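Local atomic coordinates of LEOA (Escherichia coli, PDB entry 4AUR), a protein that probably binds and hydrolyses GTP as a bacterial dynamin of enterotoxigenic Escherichia coli. Residues L407-E412 against S429-K434; S89-Y95 against I106-G111; G360-D364 against A470-G474; L332-E336 against F511-Y515. All coordinates share one frame; numbering follows the deposited sequence.

Contact 1 (L407-E412 against S429-K434); sequences LSGLGE and SPATLK
Glu412 reaches the start of helix 430-447 through a chain bent at chi2 (-71°), which carries its carboxylate to Ser429 and Ala431. Lys434 approaches Ser408 by another course: CG lies anti to the backbone N (chi1 -166°) and the chain then turns at chi3 (85°), bringing NZ to the Ser408 hydroxyl. Two donors meet one oxygen of Glu412. Ser429 OG gives its proton to the syn lone pair of Glu412 OE2 at 3.0 Å, whereas Ala431 N comes from above the carboxylate plane, 3.2 Å from Glu412 OE2. That double grip places a negative charge at the N-terminal end of the helix, where the helix dipole would be expected to stabilise it. At the other margin, Lys434 NZ donates to Ser408 OG at 2.9 Å, and this hydroxyl is also bonded to Glu404 O. Apolar groups fill the middle: the Leu407 CD1 branch meets Leu433 CB at 3.9 Å, the two side chains crossing at about a right angle, while Leu407 CB faces Pro430 CB at 4.4 Å. Phe299 of helix 275-343 touches both leucines. Ser429 is the N-cap: its OG accepts from Thr432 N (3.1 Å), and Ser429 N donates back to Thr432 OG1 (3.0 Å), the reciprocal pair that defines a capping box, with Pro430 as the first residue of the helix.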
loop_
_atom_site.group_PDB
_atom_site.type_symbol
_atom_site.label_atom_id
_atom_site.label_comp_id
_atom_site.label_asym_id
_atom_site.label_seq_id
_atom_site.Cartn_x
_atom_site.Cartn_y
_atom_site.Cartn_z
ATOM N N LEU A 407 -3.898 12.389 2.288
ATOM C CA LEU A 407 -5.143 12.129 1.569
ATOM C C LEU A 407 -5.343 12.964 0.311
ATOM O O LEU A 407 -6.077 12.557 -0.562
ATOM C CB LEU A 407 -6.338 12.349 2.480
ATOM C CG LEU A 407 -6.490 11.438 3.695
ATOM C CD1 LEU A 407 -7.632 11.947 4.535
ATOM C CD2 LEU A 407 -6.793 10.017 3.317
ATOM N N SER A 408 -4.726 14.133 0.197
ATOM C CA SER A 408 -4.938 14.952 -1.001
ATOM C C SER A 408 -4.153 14.402 -2.172
ATOM O O SER A 408 -4.568 14.569 -3.320
ATOM C CB SER A 408 -4.533 16.407 -0.752
ATOM O OG SER A 408 -5.447 17.063 0.115
ATOM N N GLY A 409 -3.022 13.752 -1.872
ATOM C CA GLY A 409 -2.148 13.150 -2.877
ATOM C C GLY A 409 -2.533 11.748 -3.313
ATOM O O GLY A 409 -1.819 11.123 -4.097
ATOM N N LEU A 410 -3.646 11.229 -2.809
ATOM C CA LEU A 410 -4.065 9.888 -3.187
ATOM C C LEU A 410 -4.873 9.909 -4.471
ATOM O O LEU A 410 -4.800 8.966 -5.248
ATOM C CB LEU A 410 -4.879 9.237 -2.070
ATOM C CG LEU A 410 -4.094 9.015 -0.771
ATOM C CD1 LEU A 410 -4.935 8.240 0.234
ATOM C CD2 LEU A 410 -2.766 8.304 -1.004
ATOM N N GLY A 411 -5.636 10.985 -4.686
ATOM C CA GLY A 411 -6.557 11.082 -5.819
ATOM C C GLY A 411 -7.944 10.806 -5.300
ATOM O O GLY A 411 -8.084 10.121 -4.304
ATOM N N GLU A 412 -8.986 11.309 -5.944
ATOM C CA GLU A 412 -10.313 11.183 -5.327
ATOM C C GLU A 412 -10.884 9.788 -5.513
ATOM O O GLU A 412 -11.828 9.432 -4.834
ATOM C CB GLU A 412 -11.302 12.236 -5.837
ATOM C CG GLU A 412 -11.976 13.052 -4.733
ATOM C CD GLU A 412 -12.991 12.264 -3.898
ATOM O OE1 GLU A 412 -14.206 12.214 -4.244
ATOM O OE2 GLU A 412 -12.571 11.732 -2.860
ATOM N N SER A 429 -14.415 8.243 0.906
ATOM C CA SER A 429 -13.391 8.636 -0.058
ATOM C C SER A 429 -12.319 9.490 0.616
ATOM O O SER A 429 -12.506 9.971 1.736
ATOM C CB SER A 429 -14.046 9.424 -1.187
ATOM O OG SER A 429 -14.487 10.724 -0.755
ATOM N N PRO A 430 -11.192 9.704 -0.051
ATOM C CA PRO A 430 -10.257 10.617 0.552
ATOM C C PRO A 430 -10.897 11.922 0.951
ATOM O O PRO A 430 -10.560 12.470 2.007
ATOM C CB PRO A 430 -9.241 10.846 -0.538
ATOM C CG PRO A 430 -9.228 9.559 -1.256
ATOM C CD PRO A 430 -10.630 9.043 -1.224
ATOM N N ALA A 431 -11.835 12.407 0.136
ATOM C CA ALA A 431 -12.436 13.686 0.422
ATOM C C ALA A 431 -13.429 13.614 1.567
ATOM O O ALA A 431 -13.637 14.631 2.229
ATOM C CB ALA A 431 -13.065 14.286 -0.816
ATOM N N THR A 432 -14.044 12.451 1.829
ATOM C CA THR A 432 -14.975 12.387 2.958
ATOM C C THR A 432 -14.200 12.416 4.235
ATOM O O THR A 432 -14.671 12.985 5.211
ATOM C CB THR A 432 -15.947 11.188 2.969
ATOM O OG1 THR A 432 -15.249 9.943 3.175
ATOM C CG2 THR A 432 -16.759 11.136 1.689
ATOM N N LEU A 433 -13.011 11.820 4.222
ATOM C CA LEU A 433 -12.205 11.685 5.405
ATOM C C LEU A 433 -11.470 12.970 5.584
ATOM O O LEU A 433 -11.258 13.408 6.692
ATOM C CB LEU A 433 -11.189 10.555 5.265
ATOM C CG LEU A 433 -11.643 9.105 5.081
ATOM C CD1 LEU A 433 -10.603 8.271 4.336
ATOM C CD2 LEU A 433 -11.949 8.489 6.429
ATOM N N LYS A 434 -11.039 13.571 4.492
ATOM C CA LYS A 434 -10.368 14.855 4.587
ATOM C C LYS A 434 -11.294 15.850 5.301
ATOM O O LYS A 434 -10.870 16.539 6.196
ATOM C CB LYS A 434 -10.003 15.349 3.203
ATOM C CG LYS A 434 -9.028 16.501 3.184
ATOM C CD LYS A 434 -8.276 16.615 1.863
ATOM C CE LYS A 434 -9.052 17.412 0.820
ATOM N NZ LYS A 434 -8.161 17.961 -0.255
#

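Contact 2 (S89-Y95 against I106-G111); sequences SDRLSIY and IVDTPG
Ile94 and Val107 lie side by side and point the same way, Ile94 CD1 coming to 4.0 Å from Val107 CG1. They occupy one face of an antiparallel strand pair, and Tyr134 of helix 129-136 touches both. Ser93, Tyr95, Ile106 and Asp108 project from the other face, where Tyr95 CB and Ile106 CB are 4.2 Å apart. With CG anti to the carbonyl carbon (chi1 -49°), the Tyr95 ring runs back along its own strand, and Tyr95 OH comes within 4.4 Å of Pro110 CG. The Ser93 hydroxyl sits against CG and CD of the same proline.

Backbone bonds fix the register. Ser93 N meets Asp108 O at 3.0 Å, and Asp108 N returns to Ser93 O at the same length. Tyr95 and Ile106 form the second hydrogen-bonded pair, with Tyr95 N to Ile106 O at 2.8 Å; Ile94 and Val107 are the non-hydrogen-bonded pair between them. Past the strands, Gly111 N makes a weak bond of 3.5 Å to Ser89 O, with an N-H...O angle of 124°. Strand 104-108 ends at Asp108, the first residue of Asp108-Thr109-Pro110-Gly111, which matches the DxxG (G3) motif of GTPases. The chemistry thus implies two linked roles for this strand end: paired backbone bonds set its register against strand 93-95, and the Asp108 carboxylate, salt-bridged through OD1 to Lys66, stands where a G3 aspartate is expected, next to a probable P-loop.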
loop_
_atom_site.group_PDB
_atom_site.type_symbol
_atom_site.label_atom_id
_atom_site.label_comp_id
_atom_site.label_asym_id
_atom_site.label_seq_id
_atom_site.Cartn_x
_atom_site.Cartn_y
_atom_site.Cartn_z
ATOM N N SER A 89 -4.789 -35.542 -48.665
ATOM C CA SER A 89 -6.222 -35.301 -48.568
ATOM C C SER A 89 -6.368 -33.809 -48.355
ATOM O O SER A 89 -5.778 -33.279 -47.423
ATOM C CB SER A 89 -6.828 -36.044 -47.376
ATOM O OG SER A 89 -6.757 -35.269 -46.185
ATOM N N ASP A 90 -7.139 -33.125 -49.198
ATOM C CA ASP A 90 -7.319 -31.672 -49.038
ATOM C C ASP A 90 -8.281 -31.340 -47.886
ATOM O O ASP A 90 -9.327 -30.719 -48.090
ATOM C CB ASP A 90 -7.764 -31.009 -50.357
ATOM C CG ASP A 90 -6.600 -30.772 -51.314
ATOM O OD1 ASP A 90 -5.740 -29.911 -51.013
ATOM O OD2 ASP A 90 -6.541 -31.451 -52.361
ATOM N N ARG A 91 -7.914 -31.784 -46.684
ATOM C CA ARG A 91 -8.611 -31.451 -45.456
ATOM C C ARG A 91 -7.590 -31.518 -44.327
ATOM O O ARG A 91 -6.483 -31.999 -44.501
ATOM C CB ARG A 91 -9.727 -32.461 -45.102
ATOM C CG ARG A 91 -10.761 -32.787 -46.160
ATOM C CD ARG A 91 -11.776 -31.676 -46.359
ATOM N NE ARG A 91 -12.575 -31.933 -47.561
ATOM C CZ ARG A 91 -13.427 -31.072 -48.121
ATOM N NH1 ARG A 91 -13.625 -29.859 -47.595
ATOM N NH2 ARG A 91 -14.089 -31.433 -49.220
ATOM N N LEU A 92 -8.001 -31.067 -43.154
ATOM C CA LEU A 92 -7.289 -31.340 -41.936
ATOM C C LEU A 92 -7.425 -32.804 -41.553
ATOM O O LEU A 92 -8.390 -33.488 -41.922
ATOM C CB LEU A 92 -7.898 -30.491 -40.835
ATOM C CG LEU A 92 -7.433 -30.643 -39.398
ATOM C CD1 LEU A 92 -6.125 -29.907 -39.213
ATOM C CD2 LEU A 92 -8.502 -30.092 -38.470
ATOM N N SER A 93 -6.470 -33.292 -40.782
ATOM C CA SER A 93 -6.554 -34.649 -40.323
ATOM C C SER A 93 -5.915 -34.850 -38.963
ATOM O O SER A 93 -4.985 -34.138 -38.571
ATOM C CB SER A 93 -5.975 -35.612 -41.372
ATOM O OG SER A 93 -4.804 -35.083 -41.974
ATOM N N ILE A 94 -6.452 -35.843 -38.255
ATOM C CA ILE A 94 -6.128 -36.101 -36.874
ATOM C C ILE A 94 -5.853 -37.569 -36.674
ATOM O O ILE A 94 -6.649 -38.400 -37.089
ATOM C CB ILE A 94 -7.307 -35.723 -35.969
ATOM C CG1 ILE A 94 -7.758 -34.307 -36.294
ATOM C CG2 ILE A 94 -6.912 -35.867 -34.505
ATOM C CD1 ILE A 94 -8.274 -33.511 -35.121
ATOM N N TYR A 95 -4.740 -37.883 -36.016
ATOM C CA TYR A 95 -4.369 -39.255 -35.719
ATOM C C TYR A 95 -4.235 -39.379 -34.212
ATOM O O TYR A 95 -3.649 -38.522 -33.580
ATOM C CB TYR A 95 -3.085 -39.627 -36.442
ATOM C CG TYR A 95 -3.125 -39.254 -37.900
ATOM C CD1 TYR A 95 -3.638 -40.120 -38.862
ATOM C CD2 TYR A 95 -2.688 -38.007 -38.317
ATOM C CE1 TYR A 95 -3.691 -39.748 -40.209
ATOM C CE2 TYR A 95 -2.736 -37.623 -39.650
ATOM C CZ TYR A 95 -3.231 -38.489 -40.600
ATOM O OH TYR A 95 -3.240 -38.063 -41.926
ATOM N N ILE A 106 -2.584 -35.971 -33.150
ATOM C CA ILE A 106 -1.552 -35.550 -34.082
ATOM C C ILE A 106 -2.299 -34.935 -35.212
ATOM O O ILE A 106 -3.028 -35.618 -35.895
ATOM C CB ILE A 106 -0.684 -36.737 -34.540
ATOM C CG1 ILE A 106 0.145 -37.225 -33.347
ATOM C CG2 ILE A 106 0.243 -36.323 -35.673
ATOM C CD1 ILE A 106 0.758 -38.591 -33.496
ATOM N N VAL A 107 -2.172 -33.627 -35.372
ATOM C CA VAL A 107 -2.940 -32.915 -36.394
ATOM C C VAL A 107 -2.013 -32.578 -37.529
ATOM O O VAL A 107 -0.833 -32.377 -37.303
ATOM C CB VAL A 107 -3.575 -31.626 -35.850
ATOM C CG1 VAL A 107 -4.589 -31.961 -34.790
ATOM C CG2 VAL A 107 -2.536 -30.686 -35.266
ATOM N N ASP A 108 -2.527 -32.515 -38.743
ATOM C CA ASP A 108 -1.696 -32.084 -39.877
ATOM C C ASP A 108 -2.586 -31.663 -41.040
ATOM O O ASP A 108 -3.782 -31.921 -41.053
ATOM C CB ASP A 108 -0.717 -33.220 -40.254
ATOM C CG ASP A 108 -0.017 -33.018 -41.597
ATOM O OD1 ASP A 108 0.792 -32.076 -41.731
ATOM O OD2 ASP A 108 -0.275 -33.833 -42.517
ATOM N N THR A 109 -1.989 -30.988 -41.996
ATOM C CA THR A 109 -2.674 -30.553 -43.172
ATOM C C THR A 109 -1.958 -31.142 -44.384
ATOM O O THR A 109 -1.133 -30.471 -44.985
ATOM C CB THR A 109 -2.585 -29.037 -43.202
ATOM O OG1 THR A 109 -1.230 -28.664 -42.927
ATOM C CG2 THR A 109 -3.437 -28.463 -42.121
ATOM N N PRO A 110 -2.260 -32.398 -44.757
ATOM C CA PRO A 110 -1.467 -33.077 -45.790
ATOM C C PRO A 110 -1.493 -32.440 -47.181
ATOM O O PRO A 110 -0.511 -32.505 -47.893
ATOM C CB PRO A 110 -2.090 -34.483 -45.847
ATOM C CG PRO A 110 -2.852 -34.625 -44.578
ATOM C CD PRO A 110 -3.378 -33.245 -44.327
ATOM N N GLY A 111 -2.608 -31.832 -47.555
ATOM C CA GLY A 111 -2.708 -31.152 -48.844
ATOM C C GLY A 111 -1.544 -30.237 -49.196
ATOM O O GLY A 111 -1.089 -30.235 -50.337
#

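Contact 3 (G360-D364 against A470-G474); sequences GYTED and AGPVG
Tyr361 makes the close part of this contact, meeting Gly471 with its hydroxyl and Val473 with a ring face. Tyr361 OH donates to Gly471 O at 2.7 Å, and the C=O...O angle of 167° puts the donor almost straight ahead of the carbonyl. The acceptor lies at the edge of the ring, in its plane, which suits a phenol proton. Across one face, the CG2 branch of Val473 stands 3.7 Å from the Tyr361 ring centroid and 19° off the ring normal, a CH-pi contact displaced toward the hydroxyl end. Ala470 CB adds an apolar touch, 3.9 Å from Tyr361 CE2. The ring gets there because its CG is anti to the backbone N (chi1 177°), which swings it out toward the 470-474 loop.

The solvent side has no polar bond between the two segments. Val473 is itself exposed, and its methyls make van der Waals contacts with the Tyr361-Glu363 backbone: Val473 CG2 is 3.5 Å from Thr362 O, and Val473 CG1 is 3.7 Å from Tyr361 O and 3.9 Å from Glu363 N. Thr362 directs its side chain away from the 470-474 loop. On that loop, Arg352 NH1 bonds to both Ala470 O and Pro472 O, while the arginine side chain also touches Tyr361, as do Met355 and Asp356 of the same helix, 351-359. The arrangement is a loop-to-loop contact centred on Tyr361, joining the loop after helix 351-359 to the loop between helices 464-467 and 481-484 in the distal part of the elongated dynamin-like helical domain.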
loop_
_atom_site.group_PDB
_atom_site.type_symbol
_atom_site.label_atom_id
_atom_site.label_comp_id
_atom_site.label_asym_id
_atom_site.label_seq_id
_atom_site.Cartn_x
_atom_site.Cartn_y
_atom_site.Cartn_z
ATOM N N GLY A 360 0.730 51.637 47.960
ATOM C CA GLY A 360 0.249 52.696 47.077
ATOM C C GLY A 360 -0.766 53.495 47.841
ATOM O O GLY A 360 -1.592 52.911 48.483
ATOM N N TYR A 361 -0.713 54.827 47.792
ATOM C CA TYR A 361 -1.634 55.640 48.593
ATOM C C TYR A 361 -2.077 56.874 47.827
ATOM O O TYR A 361 -1.271 57.733 47.541
ATOM C CB TYR A 361 -0.968 55.997 49.930
ATOM C CG TYR A 361 -1.774 56.892 50.850
ATOM C CD1 TYR A 361 -3.157 56.738 51.007
ATOM C CD2 TYR A 361 -1.147 57.865 51.590
ATOM C CE1 TYR A 361 -3.885 57.557 51.848
ATOM C CE2 TYR A 361 -1.857 58.687 52.431
ATOM C CZ TYR A 361 -3.221 58.534 52.559
ATOM O OH TYR A 361 -3.897 59.390 53.413
ATOM N N THR A 362 -3.370 56.947 47.520
ATOM C CA THR A 362 -3.931 57.892 46.550
ATOM C C THR A 362 -5.256 58.476 47.103
ATOM O O THR A 362 -5.765 57.989 48.113
ATOM C CB THR A 362 -4.178 57.153 45.211
ATOM O OG1 THR A 362 -2.949 56.617 44.718
ATOM C CG2 THR A 362 -4.704 58.070 44.153
ATOM N N GLU A 363 -5.819 59.512 46.488
ATOM C CA GLU A 363 -7.156 59.964 46.905
ATOM C C GLU A 363 -8.140 58.792 46.868
ATOM O O GLU A 363 -8.838 58.548 47.846
ATOM C CB GLU A 363 -7.648 61.140 46.040
ATOM C CG GLU A 363 -9.151 61.451 46.119
ATOM C CD GLU A 363 -9.629 61.991 47.479
ATOM O OE1 GLU A 363 -8.875 61.927 48.490
ATOM O OE2 GLU A 363 -10.780 62.494 47.529
ATOM N N ASP A 364 -8.173 58.084 45.734
ATOM C CA ASP A 364 -8.858 56.784 45.559
ATOM C C ASP A 364 -8.778 55.885 46.796
ATOM O O ASP A 364 -9.757 55.228 47.162
ATOM C CB ASP A 364 -8.224 55.987 44.393
ATOM C CG ASP A 364 -8.685 56.451 42.994
ATOM O OD1 ASP A 364 -9.570 57.339 42.870
ATOM O OD2 ASP A 364 -8.148 55.896 42.002
ATOM N N ALA A 470 -1.635 58.576 58.502
ATOM C CA ALA A 470 -1.038 58.433 57.189
ATOM C C ALA A 470 -0.632 59.772 56.600
ATOM O O ALA A 470 0.408 59.883 55.945
ATOM C CB ALA A 470 -2.013 57.740 56.255
ATOM N N GLY A 471 -1.469 60.783 56.794
ATOM C CA GLY A 471 -1.176 62.110 56.276
ATOM C C GLY A 471 -1.869 62.380 54.963
ATOM O O GLY A 471 -2.389 61.463 54.324
ATOM N N PRO A 472 -1.898 63.653 54.554
ATOM C CA PRO A 472 -2.555 64.006 53.312
ATOM C C PRO A 472 -1.799 63.410 52.129
ATOM O O PRO A 472 -0.572 63.492 52.085
ATOM C CB PRO A 472 -2.474 65.528 53.302
ATOM C CG PRO A 472 -1.261 65.842 54.117
ATOM C CD PRO A 472 -1.304 64.827 55.216
ATOM N N VAL A 473 -2.542 62.826 51.190
ATOM C CA VAL A 473 -1.975 62.085 50.066
ATOM C C VAL A 473 -0.992 62.928 49.285
ATOM O O VAL A 473 -1.222 64.117 49.095
ATOM C CB VAL A 473 -3.088 61.621 49.105
ATOM C CG1 VAL A 473 -2.539 61.208 47.736
ATOM C CG2 VAL A 473 -3.864 60.491 49.742
ATOM N N GLY A 474 0.112 62.307 48.860
ATOM C CA GLY A 474 1.056 62.925 47.927
ATOM C C GLY A 474 1.859 64.100 48.451
ATOM O O GLY A 474 2.540 64.777 47.668
#

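Contact 4 (L332-E336 against F511-Y515); sequences LNLME and FEDIY
Glu336 lies flat over Phe511 and accepts a hydrogen bond from Tyr515. Its CB sits above the middle of the Phe511 ring, 3.8 Å from the centroid, and its carboxylate continues across the same face with the two planes only 17° apart. Tyr515 OH donates to Glu336 OE1 at 3.0 Å, arriving on the anti side and somewhat out of the carboxylate plane. The Glu336 chain is extended, CG anti to the backbone N (chi1 -165°), and this lets one residue serve both aromatics. Leu332 fills the neighbouring position: its CB rests at the edge of the tyrosine, 3.8 Å from Tyr515 CE1, while Leu332 CD1 meets Ile514 CD1 tip to tip at 3.7 Å.

These groups bridge two helices of the dynamin-like helical bundle; the N-to-C directions of the two short segments make 162°, nearly antiparallel. The axes of these segments come no nearer than 11.4 Å, a spacing spanned here by long or aromatic side chains. Met335, present as selenomethionine, adds a Met-aromatic contact, its SE lying at the Phe511 edge, 5.4 Å from the centroid. Farther out, Phe329, on the same helix as Leu332, packs edge-to-face with Tyr515. Helix 368-408 packs alongside: Ile374 touches Phe511, Val378 touches Ile514, and Arg373 and Ser377 touch Met335.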
loop_
_atom_site.group_PDB
_atom_site.type_symbol
_atom_site.label_atom_id
_atom_site.label_comp_id
_atom_site.label_asym_id
_atom_site.label_seq_id
_atom_site.Cartn_x
_atom_site.Cartn_y
_atom_site.Cartn_z
ATOM N N LEU A 332 3.636 34.321 44.756
ATOM C CA LEU A 332 2.649 35.144 45.446
ATOM C C LEU A 332 2.685 34.965 46.961
ATOM O O LEU A 332 2.358 35.886 47.687
ATOM C CB LEU A 332 1.240 34.822 44.957
ATOM C CG LEU A 332 0.865 35.161 43.524
ATOM C CD1 LEU A 332 -0.516 34.629 43.193
ATOM C CD2 LEU A 332 0.897 36.649 43.293
ATOM N N ASN A 333 3.058 33.781 47.421
ATOM C CA ASN A 333 3.124 33.491 48.835
ATOM C C ASN A 333 4.331 34.192 49.492
ATOM O O ASN A 333 4.224 34.723 50.588
ATOM C CB ASN A 333 3.164 31.982 49.073
ATOM C CG ASN A 333 2.512 31.573 50.390
ATOM O OD1 ASN A 333 1.354 31.928 50.692
ATOM N ND2 ASN A 333 3.244 30.798 51.177
ATOM N N LEU A 334 5.472 34.222 48.816
ATOM C CA LEU A 334 6.586 35.034 49.286
ATOM C C LEU A 334 6.216 36.512 49.365
ATOM O O LEU A 334 6.509 37.193 50.338
ATOM C CB LEU A 334 7.796 34.882 48.374
ATOM C CG LEU A 334 8.629 33.650 48.676
ATOM C CD1 LEU A 334 9.518 33.315 47.484
ATOM C CD2 LEU A 334 9.458 33.856 49.944
HETATM N N MSE A 335 5.567 37.010 48.335
HETATM C CA MSE A 335 5.259 38.408 48.269
HETATM C C MSE A 335 4.480 38.796 49.464
HETATM O O MSE A 335 4.764 39.797 50.064
HETATM C CB MSE A 335 4.475 38.663 47.011
HETATM C CG MSE A 335 4.681 40.093 46.552
HETATM SE SE MSE A 335 3.498 40.302 45.016
HETATM C CE MSE A 335 4.616 39.295 43.736
ATOM N N GLU A 336 3.514 37.963 49.837
ATOM C CA GLU A 336 2.635 38.214 50.982
ATOM C C GLU A 336 3.352 38.009 52.297
ATOM O O GLU A 336 3.124 38.758 53.216
ATOM C CB GLU A 336 1.399 37.313 50.913
ATOM C CG GLU A 336 0.246 37.707 51.833
ATOM C CD GLU A 336 -0.888 36.681 51.872
ATOM O OE1 GLU A 336 -0.734 35.563 51.336
ATOM O OE2 GLU A 336 -1.958 36.990 52.436
ATOM N N PHE A 511 -4.693 38.446 47.620
ATOM C CA PHE A 511 -4.124 37.124 47.481
ATOM C C PHE A 511 -5.192 36.069 47.755
ATOM O O PHE A 511 -5.351 35.139 46.989
ATOM C CB PHE A 511 -2.947 36.928 48.434
ATOM C CG PHE A 511 -1.800 37.879 48.213
ATOM C CD1 PHE A 511 -0.825 37.609 47.290
ATOM C CD2 PHE A 511 -1.674 39.016 48.978
ATOM C CE1 PHE A 511 0.239 38.471 47.100
ATOM C CE2 PHE A 511 -0.608 39.873 48.808
ATOM C CZ PHE A 511 0.349 39.604 47.859
ATOM N N GLU A 512 -5.942 36.217 48.836
ATOM C CA GLU A 512 -6.935 35.211 49.202
ATOM C C GLU A 512 -7.728 34.772 47.981
ATOM O O GLU A 512 -7.919 33.588 47.740
ATOM C CB GLU A 512 -7.889 35.732 50.292
ATOM C CG GLU A 512 -7.452 35.404 51.717
ATOM C CD GLU A 512 -7.929 36.437 52.748
ATOM O OE1 GLU A 512 -8.909 37.165 52.460
ATOM O OE2 GLU A 512 -7.320 36.525 53.853
ATOM N N ASP A 513 -8.169 35.743 47.200
ATOM C CA ASP A 513 -9.048 35.483 46.084
ATOM C C ASP A 513 -8.360 34.534 45.108
ATOM O O ASP A 513 -8.854 33.441 44.815
ATOM C CB ASP A 513 -9.426 36.799 45.407
ATOM C CG ASP A 513 -10.049 37.815 46.386
ATOM O OD1 ASP A 513 -10.253 37.474 47.583
ATOM O OD2 ASP A 513 -10.332 38.959 45.954
ATOM N N ILE A 514 -7.191 34.943 44.647
ATOM C CA ILE A 514 -6.450 34.191 43.662
ATOM C C ILE A 514 -5.901 32.865 44.170
ATOM O O ILE A 514 -5.663 31.971 43.391
ATOM C CB ILE A 514 -5.294 35.021 43.123
ATOM C CG1 ILE A 514 -4.655 34.326 41.952
ATOM C CG2 ILE A 514 -4.223 35.199 44.168
ATOM C CD1 ILE A 514 -3.652 35.231 41.296
ATOM N N TYR A 515 -5.663 32.723 45.461
ATOM C CA TYR A 515 -5.248 31.425 45.952
ATOM C C TYR A 515 -6.404 30.426 45.822
ATOM O O TYR A 515 -6.160 29.250 45.582
ATOM C CB TYR A 515 -4.796 31.483 47.403
ATOM C CG TYR A 515 -3.512 32.244 47.725
ATOM C CD1 TYR A 515 -2.514 32.475 46.778
ATOM C CD2 TYR A 515 -3.291 32.715 49.024
ATOM C CE1 TYR A 515 -1.358 33.154 47.116
ATOM C CE2 TYR A 515 -2.133 33.381 49.363
ATOM C CZ TYR A 515 -1.167 33.595 48.409
ATOM O OH TYR A 515 -0.019 34.265 48.785
#

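In the fold
The four contacts are strung along a very elongated chain. Contact 2 belongs to the GTPase part, beside the probable P-loop; its centre is 131 Å from that of contact 3 and 113 Å from that of contact 4, both across the chain's centre. Contact 1 lies between these extremes, 62 Å from contact 2 and 54 Å from contact 4, centre to centre. Contacts 3 and 4 are neighbours, their nearest atoms about 12 Å apart without touching. In sequence, contact 4 closes a loop that encloses contact 3, which in turn encloses contact 1. Helix 368-408 ends in contact 1 and also flanks contact 4, while helix 275-343 takes part in contact 4 and packs on contact 1.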